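Long-range contacts in RmpD (Hexulose-6-phosphate synthase) (Streptococcus mutans, PDB 3EXS), which belongs to the orotidine 5'-phosphate decarboxylase / HUMPS family, adopts a closed eight-stranded beta/alpha (TIM) barrel and is seen here holding ribulose-5-phosphate: residues Lys111-Val116 against Gly134-Ile139; Val171-Gly176 against Val188-Phe193; Leu8-Asp13 against Gly198-Lys203. One frame throughout, in Å; residues are numbered along the deposited sequence.

From the N terminus, the chain enters the barrel with strand 7-12, whose residues Leu8-Asp13 are met only much later in the chain, by helix 197-200 in contact 3. Contacts 1 and 2 both lie within that long loop, one after the other without crossing. Contact 1 pairs strands 113-117 and 137-141 around helix 124-132; contact 2 then pairs strands 170-174 and 192-195. Strands 137-141 and 170-174 are neighbours, and Gln137 OE1 packs against Phe191 CE2 (3.3 Å). Because strand 192-195 also adjoins strand 7-12, the end of contact 2 lies beside contact 3 where the barrel seals, and both touch ribulose-5-phosphate.

Contact 1 of 3, residues Lys111-Val116 against Gly134-Ile139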
ATOM      1  N   LYS A 111     -16.105   9.237  14.208  1.00 26.26           N
ATOM      2  CA  LYS A 111     -16.246   8.102  13.293  1.00 25.77           C
ATOM      3  C   LYS A 111     -14.914   7.396  12.962  1.00 24.75           C
ATOM      4  O   LYS A 111     -14.907   6.370  12.273  1.00 24.67           O
ATOM      5  CB  LYS A 111     -16.968   8.543  12.004  1.00 26.25           C
ATOM      6  CG  LYS A 111     -18.333   9.196  12.210  1.00 26.97           C
ATOM      7  CD  LYS A 111     -19.178   9.199  10.928  1.00 29.50           C
ATOM      8  CE  LYS A 111     -18.987  10.499  10.057  1.00 32.21           C
ATOM      9  NZ  LYS A 111     -19.631  10.465   8.654  1.00 29.41           N
ATOM     10  N   GLY A 112     -13.800   7.933  13.472  1.00 23.43           N
ATOM     11  CA  GLY A 112     -12.461   7.489  13.079  1.00 21.56           C
ATOM     12  C   GLY A 112     -12.113   6.055  13.420  1.00 20.48           C
ATOM     13  O   GLY A 112     -12.134   5.666  14.584  1.00 20.74           O
ATOM     14  N   GLU A 113     -11.768   5.269  12.413  1.00 19.23           N
ATOM     15  CA  GLU A 113     -11.422   3.866  12.626  1.00 18.97           C
ATOM     16  C   GLU A 113     -10.421   3.345  11.595  1.00 17.95           C
ATOM     17  O   GLU A 113     -10.268   3.911  10.518  1.00 17.95           O
ATOM     18  CB  GLU A 113     -12.669   2.968  12.584  1.00 18.93           C
ATOM     19  CG  GLU A 113     -13.607   3.001  13.795  1.00 20.28           C
ATOM     20  CD  GLU A 113     -14.766   1.991  13.662  1.00 22.81           C
ATOM     21  OE1 GLU A 113     -14.533   0.754  13.632  1.00 22.96           O
ATOM     22  OE2 GLU A 113     -15.924   2.441  13.573  1.00 25.64           O
ATOM     23  N   ILE A 114      -9.751   2.252  11.961  1.00 16.85           N
ATOM     24  CA  ILE A 114      -8.888   1.492  11.078  1.00 14.76           C
ATOM     25  C   ILE A 114      -9.601   0.197  10.657  1.00 14.74           C
ATOM     26  O   ILE A 114     -10.328  -0.411  11.420  1.00 14.34           O
ATOM     27  CB  ILE A 114      -7.494   1.208  11.748  1.00 14.40           C
ATOM     28  CG1 ILE A 114      -6.801   2.515  12.145  1.00 12.34           C
ATOM     29  CG2 ILE A 114      -6.552   0.422  10.837  1.00 12.70           C
ATOM     30  CD1 ILE A 114      -6.473   3.439  10.998  1.00  8.73           C
ATOM     31  N   GLN A 115      -9.383  -0.194   9.412  1.00 14.87           N
ATOM     32  CA  GLN A 115      -9.835  -1.459   8.865  1.00 14.82           C
ATOM     33  C   GLN A 115      -8.626  -2.277   8.429  1.00 15.00           C
ATOM     34  O   GLN A 115      -7.683  -1.750   7.799  1.00 14.59           O
ATOM     35  CB  GLN A 115     -10.740  -1.223   7.647  1.00 14.70           C
ATOM     36  CG  GLN A 115     -11.842  -0.199   7.863  1.00 14.48           C
ATOM     37  CD  GLN A 115     -12.757  -0.095   6.672  1.00 15.93           C
ATOM     38  OE1 GLN A 115     -12.348   0.334   5.590  1.00 18.16           O
ATOM     39  NE2 GLN A 115     -14.007  -0.496   6.854  1.00 14.88           N
ATOM     40  N   VAL A 116      -8.669  -3.573   8.735  1.00 14.93           N
ATOM     41  CA  VAL A 116      -7.610  -4.463   8.322  1.00 14.57           C
ATOM     42  C   VAL A 116      -7.967  -5.149   6.998  1.00 14.97           C
ATOM     43  O   VAL A 116      -8.935  -5.885   6.918  1.00 15.20           O
ATOM     44  CB  VAL A 116      -7.255  -5.477   9.429  1.00 14.65           C
ATOM     45  CG1 VAL A 116      -6.035  -6.293   9.021  1.00 12.93           C
ATOM     46  CG2 VAL A 116      -6.964  -4.748  10.753  1.00 13.61           C
ATOM     47  N   GLY A 134      -7.433  -2.629  19.604  1.00 23.90           N
ATOM     48  CA  GLY A 134      -8.631  -1.801  19.609  1.00 23.16           C
ATOM     49  C   GLY A 134      -9.180  -1.661  18.212  1.00 23.00           C
ATOM     50  O   GLY A 134      -9.961  -0.745  17.952  1.00 23.31           O
ATOM     51  N   ILE A 135      -8.771  -2.557  17.308  1.00 21.66           N
ATOM     52  CA  ILE A 135      -9.207  -2.492  15.930  1.00 20.80           C
ATOM     53  C   ILE A 135     -10.169  -3.643  15.648  1.00 20.70           C
ATOM     54  O   ILE A 135      -9.834  -4.800  15.863  1.00 20.45           O
ATOM     55  CB  ILE A 135      -8.023  -2.548  14.947  1.00 20.69           C
ATOM     56  CG1 ILE A 135      -7.127  -1.321  15.100  1.00 20.53           C
ATOM     57  CG2 ILE A 135      -8.526  -2.657  13.489  1.00 20.12           C
ATOM     58  CD1 ILE A 135      -5.714  -1.511  14.535  1.00 20.12           C
ATOM     59  N   SER A 136     -11.355  -3.327  15.139  1.00 20.56           N
ATOM     60  CA  SER A 136     -12.402  -4.330  15.034  1.00 20.58           C
ATOM     61  C   SER A 136     -13.115  -4.377  13.686  1.00 20.46           C
ATOM     62  O   SER A 136     -14.242  -4.879  13.615  1.00 20.72           O
ATOM     63  CB  SER A 136     -13.418  -4.118  16.147  1.00 20.54           C
ATOM     64  OG  SER A 136     -14.042  -2.857  15.978  1.00 21.22           O
ATOM     65  N   GLN A 137     -12.484  -3.854  12.631  1.00 19.86           N
ATOM     66  CA  GLN A 137     -12.962  -4.089  11.267  1.00 19.30           C
ATOM     67  C   GLN A 137     -11.945  -4.827  10.400  1.00 18.94           C
ATOM     68  O   GLN A 137     -10.768  -4.517  10.400  1.00 18.23           O
ATOM     69  CB  GLN A 137     -13.322  -2.785  10.586  1.00 19.23           C
ATOM     70  CG  GLN A 137     -14.416  -1.998  11.255  1.00 20.24           C
ATOM     71  CD  GLN A 137     -15.048  -1.034  10.285  1.00 20.49           C
ATOM     72  OE1 GLN A 137     -15.401  -1.419   9.177  1.00 17.58           O
ATOM     73  NE2 GLN A 137     -15.176   0.231  10.686  1.00 21.57           N
ATOM     74  N   ALA A 138     -12.418  -5.803   9.649  1.00 18.99           N
ATOM     75  CA  ALA A 138     -11.585  -6.464   8.675  1.00 19.57           C
ATOM     76  C   ALA A 138     -12.345  -6.502   7.378  1.00 20.21           C
ATOM     77  O   ALA A 138     -13.579  -6.459   7.368  1.00 20.60           O
ATOM     78  CB  ALA A 138     -11.223  -7.862   9.121  1.00 19.26           C
ATOM     79  N   ILE A 139     -11.597  -6.567   6.288  1.00 20.76           N
ATOM     80  CA  ILE A 139     -12.153  -6.574   4.964  1.00 21.27           C
ATOM     81  C   ILE A 139     -11.607  -7.805   4.317  1.00 22.70           C
ATOM     82  O   ILE A 139     -10.398  -7.929   4.111  1.00 22.06           O
ATOM     83  CB  ILE A 139     -11.720  -5.345   4.173  1.00 20.96           C
ATOM     84  CG1 ILE A 139     -12.351  -4.110   4.789  1.00 20.20           C
ATOM     85  CG2 ILE A 139     -12.111  -5.483   2.698  1.00 19.64           C
ATOM     86  CD1 ILE A 139     -11.492  -2.969   4.749  1.00 19.65           C
TER
HETATM   87  O   HOH W   1     -11.540  -0.456  13.957  1.00 13.14           O
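Ile135 packs on Ile114 and Val116 where the chain returns from helix 124-132, in a beta-alpha-beta unit of the TIM barrel that places strands 113-117 and 137-141 side by side. Its CG2 lies 3.8 Å from CG2 of Val116, the two side chains crossing at about a right angle on the side of the sheet covered by Met97 of helix 94-107. At Ser136 the strands are still splayed, and a water fills in for direct pairing: it accepts from Ser136 N and donates to Ile114 O and Glu113 OE1. Gln137 then turns to the opposite face, where its amide is gripped at both ends. Its NE2 donates to Glu113 OE1 (3.1 Å, nearly straight at 168°), approaching from above the carboxylate plane, while its OE1 accepts from Gln115 NE2 at 2.9 Å, again from above the carbonyl plane. The two glutamine amides stand almost perpendicular, 82° apart; with NE2 donating and OE1 accepting, the two bonds fix the rotation of the Gln137 amide. Glu113 also forms a salt bridge with Arg170, which probably favours its charged form. Regular parallel pairing begins at Ala138, opposite Val116, whose N takes Gln137 O at 2.8 Å and whose O receives Ile139 N. Ile139, on the face of the glutamines, lays its CD1 across the stem of Gln115, 3.5 Å from CB.

Contact 2 of 3, residues Val171-Gly176 against Val188-Phe193. With 5RP (ribulose-5-phosphate), chain E.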
ATOM      1  N   VAL A 171     -16.981  -7.490   9.754  1.00 17.61           N
ATOM      2  CA  VAL A 171     -16.360  -7.894   8.483  1.00 17.68           C
ATOM      3  C   VAL A 171     -17.024  -7.233   7.284  1.00 17.98           C
ATOM      4  O   VAL A 171     -18.266  -7.254   7.175  1.00 18.08           O
ATOM      5  CB  VAL A 171     -16.485  -9.422   8.271  1.00 17.71           C
ATOM      6  CG1 VAL A 171     -15.765  -9.888   6.994  1.00 17.40           C
ATOM      7  CG2 VAL A 171     -15.957 -10.153   9.453  1.00 17.63           C
ATOM      8  N   SER A 172     -16.190  -6.662   6.403  1.00 17.80           N
ATOM      9  CA  SER A 172     -16.588  -6.206   5.060  1.00 17.98           C
ATOM     10  C   SER A 172     -16.212  -7.293   4.056  1.00 18.29           C
ATOM     11  O   SER A 172     -15.165  -7.907   4.192  1.00 17.65           O
ATOM     12  CB  SER A 172     -15.894  -4.891   4.657  1.00 17.74           C
ATOM     13  OG  SER A 172     -16.333  -3.758   5.402  1.00 17.29           O
ATOM     14  N   VAL A 173     -17.065  -7.539   3.061  1.00 19.25           N
ATOM     15  CA  VAL A 173     -16.762  -8.545   2.035  1.00 20.79           C
ATOM     16  C   VAL A 173     -16.733  -7.925   0.663  1.00 22.03           C
ATOM     17  O   VAL A 173     -17.584  -7.110   0.318  1.00 22.74           O
ATOM     18  CB  VAL A 173     -17.730  -9.804   2.023  1.00 20.57           C
ATOM     19  CG1 VAL A 173     -17.848 -10.453   3.405  1.00 19.65           C
ATOM     20  CG2 VAL A 173     -19.085  -9.451   1.501  1.00 20.80           C
ATOM     21  N   THR A 174     -15.756  -8.321  -0.133  1.00 23.75           N
ATOM     22  CA  THR A 174     -15.554  -7.700  -1.430  1.00 25.49           C
ATOM     23  C   THR A 174     -14.843  -8.665  -2.373  1.00 27.05           C
ATOM     24  O   THR A 174     -14.321  -9.694  -1.918  1.00 27.34           O
ATOM     25  CB  THR A 174     -14.769  -6.390  -1.284  1.00 25.29           C
ATOM     26  OG1 THR A 174     -14.853  -5.664  -2.507  1.00 25.94           O
ATOM     27  CG2 THR A 174     -13.293  -6.649  -0.920  1.00 24.85           C
ATOM     28  N   GLY A 175     -14.830  -8.337  -3.670  1.00 28.49           N
ATOM     29  CA  GLY A 175     -14.193  -9.176  -4.695  1.00 30.34           C
ATOM     30  C   GLY A 175     -15.201  -9.700  -5.699  1.00 31.91           C
ATOM     31  O   GLY A 175     -15.908 -10.675  -5.434  1.00 31.98           O
ATOM     32  N   GLY A 176     -15.284  -9.022  -6.842  1.00 33.53           N
ATOM     33  CA  GLY A 176     -16.184  -9.397  -7.929  1.00 35.92           C
ATOM     34  C   GLY A 176     -17.620  -9.656  -7.504  1.00 37.74           C
ATOM     35  O   GLY A 176     -18.268 -10.574  -8.010  1.00 38.13           O
ATOM     36  N   VAL A 188     -25.901 -14.412   7.467  1.00 34.88           N
ATOM     37  CA  VAL A 188     -24.532 -14.006   7.867  1.00 32.79           C
ATOM     38  C   VAL A 188     -24.563 -12.521   8.198  1.00 31.42           C
ATOM     39  O   VAL A 188     -25.068 -11.722   7.424  1.00 30.98           O
ATOM     40  CB  VAL A 188     -23.498 -14.269   6.730  1.00 33.12           C
ATOM     41  CG1 VAL A 188     -22.106 -13.825   7.121  1.00 32.50           C
ATOM     42  CG2 VAL A 188     -23.477 -15.750   6.330  1.00 33.28           C
ATOM     43  N   ASP A 189     -24.023 -12.149   9.348  1.00 30.17           N
ATOM     44  CA  ASP A 189     -24.026 -10.758   9.787  1.00 29.08           C
ATOM     45  C   ASP A 189     -22.948  -9.850   9.104  1.00 27.84           C
ATOM     46  O   ASP A 189     -22.193  -9.135   9.773  1.00 27.31           O
ATOM     47  CB  ASP A 189     -23.861 -10.748  11.303  1.00 30.19           C
ATOM     48  CG  ASP A 189     -24.202  -9.401  11.935  1.00 32.52           C
ATOM     49  OD1 ASP A 189     -24.994  -8.628  11.339  1.00 34.78           O
ATOM     50  OD2 ASP A 189     -23.672  -9.131  13.040  1.00 34.81           O
ATOM     51  N   VAL A 190     -22.898  -9.867   7.774  1.00 25.78           N
ATOM     52  CA  VAL A 190     -21.991  -9.028   7.015  1.00 23.82           C
ATOM     53  C   VAL A 190     -22.213  -7.555   7.368  1.00 22.99           C
ATOM     54  O   VAL A 190     -23.349  -7.066   7.385  1.00 23.12           O
ATOM     55  CB  VAL A 190     -22.177  -9.249   5.504  1.00 23.81           C
ATOM     56  CG1 VAL A 190     -21.290  -8.308   4.707  1.00 24.11           C
ATOM     57  CG2 VAL A 190     -21.857 -10.670   5.136  1.00 23.21           C
ATOM     58  N   PHE A 191     -21.131  -6.850   7.665  1.00 21.71           N
ATOM     59  CA  PHE A 191     -21.239  -5.462   8.054  1.00 20.56           C
ATOM     60  C   PHE A 191     -21.366  -4.541   6.836  1.00 20.19           C
ATOM     61  O   PHE A 191     -22.147  -3.586   6.854  1.00 20.82           O
ATOM     62  CB  PHE A 191     -20.053  -5.091   8.918  1.00 20.26           C
ATOM     63  CG  PHE A 191     -19.923  -3.626   9.185  1.00 19.78           C
ATOM     64  CD1 PHE A 191     -20.828  -2.971  10.009  1.00 19.35           C
ATOM     65  CD2 PHE A 191     -18.859  -2.907   8.655  1.00 19.24           C
ATOM     66  CE1 PHE A 191     -20.701  -1.608  10.277  1.00 18.22           C
ATOM     67  CE2 PHE A 191     -18.723  -1.542   8.910  1.00 19.47           C
ATOM     68  CZ  PHE A 191     -19.651  -0.893   9.727  1.00 18.95           C
ATOM     69  N   THR A 192     -20.625  -4.844   5.773  1.00 19.31           N
ATOM     70  CA  THR A 192     -20.569  -3.996   4.572  1.00 18.05           C
ATOM     71  C   THR A 192     -20.215  -4.856   3.388  1.00 18.00           C
ATOM     72  O   THR A 192     -19.355  -5.729   3.510  1.00 18.32           O
ATOM     73  CB  THR A 192     -19.460  -2.907   4.687  1.00 17.71           C
ATOM     74  OG1 THR A 192     -19.810  -1.958   5.697  1.00 16.97           O
ATOM     75  CG2 THR A 192     -19.285  -2.169   3.390  1.00 16.35           C
ATOM     76  N   PHE A 193     -20.875  -4.623   2.252  1.00 17.79           N
ATOM     77  CA  PHE A 193     -20.477  -5.227   0.984  1.00 17.63           C
ATOM     78  C   PHE A 193     -19.845  -4.149   0.146  1.00 17.12           C
ATOM     79  O   PHE A 193     -20.413  -3.071  -0.042  1.00 16.83           O
ATOM     80  CB  PHE A 193     -21.668  -5.782   0.211  1.00 18.48           C
ATOM     81  CG  PHE A 193     -22.329  -6.942   0.865  1.00 20.06           C
ATOM     82  CD1 PHE A 193     -21.916  -8.227   0.589  1.00 21.99           C
ATOM     83  CD2 PHE A 193     -23.387  -6.753   1.744  1.00 22.07           C
ATOM     84  CE1 PHE A 193     -22.541  -9.322   1.203  1.00 24.08           C
ATOM     85  CE2 PHE A 193     -24.026  -7.845   2.350  1.00 23.49           C
ATOM     86  CZ  PHE A 193     -23.600  -9.121   2.077  1.00 22.55           C
TER
HETATM   87  C2  5RP E 501      -8.535  -4.001  -4.392  1.00 43.44           C
HETATM   88  C3  5RP E 501     -10.024  -3.727  -4.429  1.00 45.04           C
HETATM   89  C5  5RP E 501     -11.064  -4.821  -4.348  1.00 44.82           C
HETATM   90  O13 5RP E 501     -10.843  -5.972  -5.171  1.00 45.21           O
HETATM   91  C6  5RP E 501     -12.292  -4.081  -4.821  1.00 43.80           C
HETATM   92  O14 5RP E 501     -12.726  -3.302  -3.714  1.00 46.51           O
HETATM   93  C7  5RP E 501     -13.416  -4.977  -5.241  1.00 40.98           C
HETATM   94  O8  5RP E 501     -13.878  -4.343  -6.412  1.00 38.25           O
HETATM   95  P9  5RP E 501     -14.514  -5.304  -7.517  1.00 37.58           P
HETATM   96  O12 5RP E 501     -13.761  -6.614  -7.385  1.00 38.79           O
HETATM   97  O11 5RP E 501     -14.261  -4.590  -8.841  1.00 35.72           O
HETATM   98  O10 5RP E 501     -15.954  -5.381  -7.038  1.00 36.06           O
HETATM   99  O4  5RP E 501     -10.433  -2.567  -4.491  1.00 44.63           O
HETATM  100  O1  5RP E 501      -8.113  -3.899  -3.030  1.00 43.04           O
HETATM  101  O   HOH W   2     -19.419  -8.391  10.391  1.00 22.53           O
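Val171 and Phe191 pair out of step with the ladder that follows: Val171 O takes the N-H of Phe191 (2.9 Å), whereas Thr192 N, the donor expected in regular parallel pairing, lies 3.7 Å from that oxygen. Phe191 has nearly helical backbone angles, and before it a water joins strand 170-174 to the incoming loop, accepting from Val171 N and donating to Asp189 O. Beyond the slip the pairing is regular, with Val173 N bonded to Thr192 O at 3.0 Å. Ser172 and Thr192 share one face, Ser172 OG packing 3.3 Å from Thr192 CB and meeting the Phe191 ring at its edge. On the other face Val173 and Phe193 run alongside each other; with Val173 CG1 turned to the backbone N side (chi1 -52°), CG2 is left against the Phe193 ring, while Val190 CG1 covers part of one face. Past the strand end, Gly176 N donates almost straight (2.9 Å, 172°) to phosphate oxygen O12 of ribulose-5-phosphate. Thr174 OG1, bonded to Ile194 O, receives a weak bond from O14. Gly196 N and Arg197 N also bind the ligand, consistent with the phosphate site of many phosphate-binding TIM barrels at the C-terminal ends of the last two strands.

Contact 3 of 3, residues Leu8-Asp13 against Gly198-Lys203; sequences LQVALD and GITEAK. With 5RP (ribulose-5-phosphate), chain E.
Val10 packs against Ile199 and Thr200 of the short helix 197-200. With chi1 at 63°, its CG2 stands opposite the backbone N and becomes the methyl that carries the contact, resting 3.7 Å from Thr200 CG2 and 3.9 Å from Ile199 CG2; CG1 is held in the crowded position between N and the carbonyl carbon. Ile199 crosses Val10 at about a right angle and uses both of its branches. The short branch, CG2, faces the valine methyl, while the longer one (chi1 -71°, then extended) reaches back toward the start of the strand, bringing CD1 to 4.1 Å from Val10 CB and 4.3 Å from Leu8 CD2. One isoleucine thus spans two residues that point the same way from the strand.

Thr200 divides its branches by polarity. Its first torsion of 56° directs the methyl to Val10, whereas OG1 turns back over the helix, where it has a weak bond with Gly196 O, and reaches a water 2.9 Å away. That water donates to Ala11 O (2.6 Å), so the polar link runs through a water, beside a mainly apolar patch. On the other side of the strand, Ala11 CB lies 3.6 Å from O14 of ribulose-5-phosphate, and at its end Asp13 OD2 comes to 2.9 Å from the ligand's O4.

The packed side chains face away from the barrel interior, where Gln9 and Ala11 point. Ile199 and Val10 also touch Val27 of helix 17-27, and Ile199 and Leu8 both reach Phe212 of helix 205-219; the short helix thus sits as a wedge between the first strand and the first and last long helices, directly after strand 192-195.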
ATOM      1  N   LEU A   8     -23.917  -0.779   1.961  1.00 18.56           N
ATOM      2  CA  LEU A   8     -23.355  -0.842   0.614  1.00 17.38           C
ATOM      3  C   LEU A   8     -22.215   0.197   0.452  1.00 16.84           C
ATOM      4  O   LEU A   8     -22.389   1.403   0.751  1.00 16.88           O
ATOM      5  CB  LEU A   8     -24.432  -0.653  -0.447  1.00 16.59           C
ATOM      6  CG  LEU A   8     -23.886  -0.598  -1.869  1.00 16.77           C
ATOM      7  CD1 LEU A   8     -23.302  -1.943  -2.293  1.00 15.34           C
ATOM      8  CD2 LEU A   8     -24.936  -0.121  -2.851  1.00 16.34           C
ATOM      9  N   GLN A   9     -21.056  -0.274  -0.009  1.00 15.55           N
ATOM     10  CA  GLN A   9     -19.914   0.610  -0.241  1.00 14.81           C
ATOM     11  C   GLN A   9     -19.482   0.526  -1.698  1.00 14.04           C
ATOM     12  O   GLN A   9     -19.420  -0.577  -2.240  1.00 14.39           O
ATOM     13  CB  GLN A   9     -18.770   0.207   0.695  1.00 15.08           C
ATOM     14  CG  GLN A   9     -17.404   0.808   0.421  1.00 13.66           C
ATOM     15  CD  GLN A   9     -16.446   0.469   1.546  1.00 14.81           C
ATOM     16  OE1 GLN A   9     -16.868   0.235   2.688  1.00 13.83           O
ATOM     17  NE2 GLN A   9     -15.147   0.420   1.237  1.00 14.04           N
ATOM     18  N   VAL A  10     -19.222   1.668  -2.336  1.00 12.87           N
ATOM     19  CA  VAL A  10     -18.595   1.666  -3.663  1.00 12.41           C
ATOM     20  C   VAL A  10     -17.077   1.926  -3.529  1.00 13.41           C
ATOM     21  O   VAL A  10     -16.654   2.834  -2.784  1.00 13.01           O
ATOM     22  CB  VAL A  10     -19.236   2.665  -4.673  1.00 11.75           C
ATOM     23  CG1 VAL A  10     -19.081   4.109  -4.223  1.00 11.67           C
ATOM     24  CG2 VAL A  10     -18.648   2.489  -6.073  1.00  9.99           C
ATOM     25  N   ALA A  11     -16.284   1.100  -4.225  1.00 13.63           N
ATOM     26  CA  ALA A  11     -14.847   1.301  -4.351  1.00 13.88           C
ATOM     27  C   ALA A  11     -14.546   2.119  -5.615  1.00 14.29           C
ATOM     28  O   ALA A  11     -14.824   1.657  -6.744  1.00 14.11           O
ATOM     29  CB  ALA A  11     -14.135  -0.021  -4.421  1.00 13.56           C
ATOM     30  N   LEU A  12     -13.981   3.316  -5.419  1.00 13.73           N
ATOM     31  CA  LEU A  12     -13.540   4.128  -6.538  1.00 14.13           C
ATOM     32  C   LEU A  12     -12.090   3.754  -6.837  1.00 14.44           C
ATOM     33  O   LEU A  12     -11.158   4.210  -6.152  1.00 13.90           O
ATOM     34  CB  LEU A  12     -13.700   5.643  -6.258  1.00 13.97           C
ATOM     35  CG  LEU A  12     -15.076   6.142  -5.748  1.00 13.41           C
ATOM     36  CD1 LEU A  12     -15.066   7.588  -5.287  1.00 11.36           C
ATOM     37  CD2 LEU A  12     -16.152   5.932  -6.768  1.00 12.65           C
ATOM     38  N   ASP A  13     -11.923   2.919  -7.866  1.00 14.58           N
ATOM     39  CA  ASP A  13     -10.608   2.352  -8.239  1.00 15.38           C
ATOM     40  C   ASP A  13     -10.045   2.907  -9.540  1.00 14.89           C
ATOM     41  O   ASP A  13      -9.136   2.316 -10.135  1.00 14.38           O
ATOM     42  CB  ASP A  13     -10.676   0.826  -8.317  1.00 15.53           C
ATOM     43  CG  ASP A  13     -10.726   0.195  -6.953  1.00 18.07           C
ATOM     44  OD1 ASP A  13     -10.498   0.917  -5.959  1.00 22.26           O
ATOM     45  OD2 ASP A  13     -11.003  -1.019  -6.859  1.00 21.10           O
ATOM     46  N   GLY A 198     -18.847  -3.838 -10.362  1.00 26.77           N
ATOM     47  CA  GLY A 198     -20.269  -4.109 -10.518  1.00 27.75           C
ATOM     48  C   GLY A 198     -21.107  -2.841 -10.470  1.00 28.46           C
ATOM     49  O   GLY A 198     -22.165  -2.777 -11.088  1.00 29.08           O
ATOM     50  N   ILE A 199     -20.642  -1.828  -9.732  1.00 28.74           N
ATOM     51  CA  ILE A 199     -21.270  -0.497  -9.747  1.00 28.31           C
ATOM     52  C   ILE A 199     -20.629   0.415 -10.787  1.00 28.60           C
ATOM     53  O   ILE A 199     -21.330   0.995 -11.607  1.00 28.96           O
ATOM     54  CB  ILE A 199     -21.220   0.197  -8.372  1.00 28.07           C
ATOM     55  CG1 ILE A 199     -22.164  -0.487  -7.400  1.00 26.37           C
ATOM     56  CG2 ILE A 199     -21.564   1.700  -8.487  1.00 27.76           C
ATOM     57  CD1 ILE A 199     -22.112   0.112  -6.051  1.00 26.23           C
ATOM     58  N   THR A 200     -19.302   0.511 -10.755  1.00 28.87           N
ATOM     59  CA  THR A 200     -18.560   1.545 -11.476  1.00 29.11           C
ATOM     60  C   THR A 200     -18.397   1.299 -12.968  1.00 30.16           C
ATOM     61  O   THR A 200     -17.912   2.175 -13.683  1.00 30.83           O
ATOM     62  CB  THR A 200     -17.123   1.735 -10.893  1.00 29.15           C
ATOM     63  OG1 THR A 200     -16.421   0.481 -10.896  1.00 27.86           O
ATOM     64  CG2 THR A 200     -17.163   2.310  -9.485  1.00 27.58           C
ATOM     65  N   GLU A 201     -18.733   0.097 -13.432  1.00 31.00           N
ATOM     66  CA  GLU A 201     -18.593  -0.264 -14.846  1.00 31.49           C
ATOM     67  C   GLU A 201     -19.895  -0.850 -15.374  1.00 31.82           C
ATOM     68  O   GLU A 201     -19.958  -1.308 -16.503  1.00 31.47           O
ATOM     69  CB  GLU A 201     -17.449  -1.247 -15.055  1.00 31.59           C
ATOM     70  CG  GLU A 201     -16.097  -0.601 -15.218  1.00 33.20           C
ATOM     71  CD  GLU A 201     -14.953  -1.614 -15.186  1.00 36.24           C
ATOM     72  OE1 GLU A 201     -15.206  -2.837 -15.379  1.00 36.52           O
ATOM     73  OE2 GLU A 201     -13.791  -1.178 -14.968  1.00 36.59           O
ATOM     74  N   ALA A 202     -20.925  -0.839 -14.529  1.00 32.66           N
ATOM     75  CA  ALA A 202     -22.291  -1.129 -14.939  1.00 33.13           C
ATOM     76  C   ALA A 202     -22.655  -0.139 -16.027  1.00 33.89           C
ATOM     77  O   ALA A 202     -21.973   0.888 -16.210  1.00 34.07           O
ATOM     78  CB  ALA A 202     -23.240  -0.981 -13.766  1.00 32.53           C
ATOM     79  N   LYS A 203     -23.714  -0.432 -16.773  1.00 34.69           N
ATOM     80  CA  LYS A 203     -24.165   0.575 -17.712  1.00 34.92           C
ATOM     81  C   LYS A 203     -25.158   1.562 -17.085  1.00 34.37           C
ATOM     82  O   LYS A 203     -25.258   2.696 -17.551  1.00 34.62           O
ATOM     83  CB  LYS A 203     -24.546   0.020 -19.100  1.00 35.36           C
ATOM     84  CG  LYS A 203     -24.633  -1.489 -19.231  1.00 36.94           C
ATOM     85  CD  LYS A 203     -26.078  -1.985 -19.135  1.00 38.13           C
ATOM     86  CE  LYS A 203     -26.724  -2.077 -20.508  1.00 38.98           C
ATOM     87  NZ  LYS A 203     -26.170  -3.216 -21.289  1.00 40.70           N
TER
HETATM   88  C2  5RP E 501      -8.535  -4.001  -4.392  1.00 43.44           C
HETATM   89  C3  5RP E 501     -10.024  -3.727  -4.429  1.00 45.04           C
HETATM   90  C5  5RP E 501     -11.064  -4.821  -4.348  1.00 44.82           C
HETATM   91  O13 5RP E 501     -10.843  -5.972  -5.171  1.00 45.21           O
HETATM   92  C6  5RP E 501     -12.292  -4.081  -4.821  1.00 43.80           C
HETATM   93  O14 5RP E 501     -12.726  -3.302  -3.714  1.00 46.51           O
HETATM   94  C7  5RP E 501     -13.416  -4.977  -5.241  1.00 40.98           C
HETATM   95  O8  5RP E 501     -13.878  -4.343  -6.412  1.00 38.25           O
HETATM   96  P9  5RP E 501     -14.514  -5.304  -7.517  1.00 37.58           P
HETATM   97  O12 5RP E 501     -13.761  -6.614  -7.385  1.00 38.79           O
HETATM   98  O11 5RP E 501     -14.261  -4.590  -8.841  1.00 35.72           O
HETATM   99  O10 5RP E 501     -15.954  -5.381  -7.038  1.00 36.06           O
HETATM  100  O4  5RP E 501     -10.433  -2.567  -4.491  1.00 44.63           O
HETATM  101  O1  5RP E 501      -8.113  -3.899  -3.030  1.00 43.04           O
HETATM  102  O   HOH W   3     -14.172   0.484  -9.009  1.00 41.96           O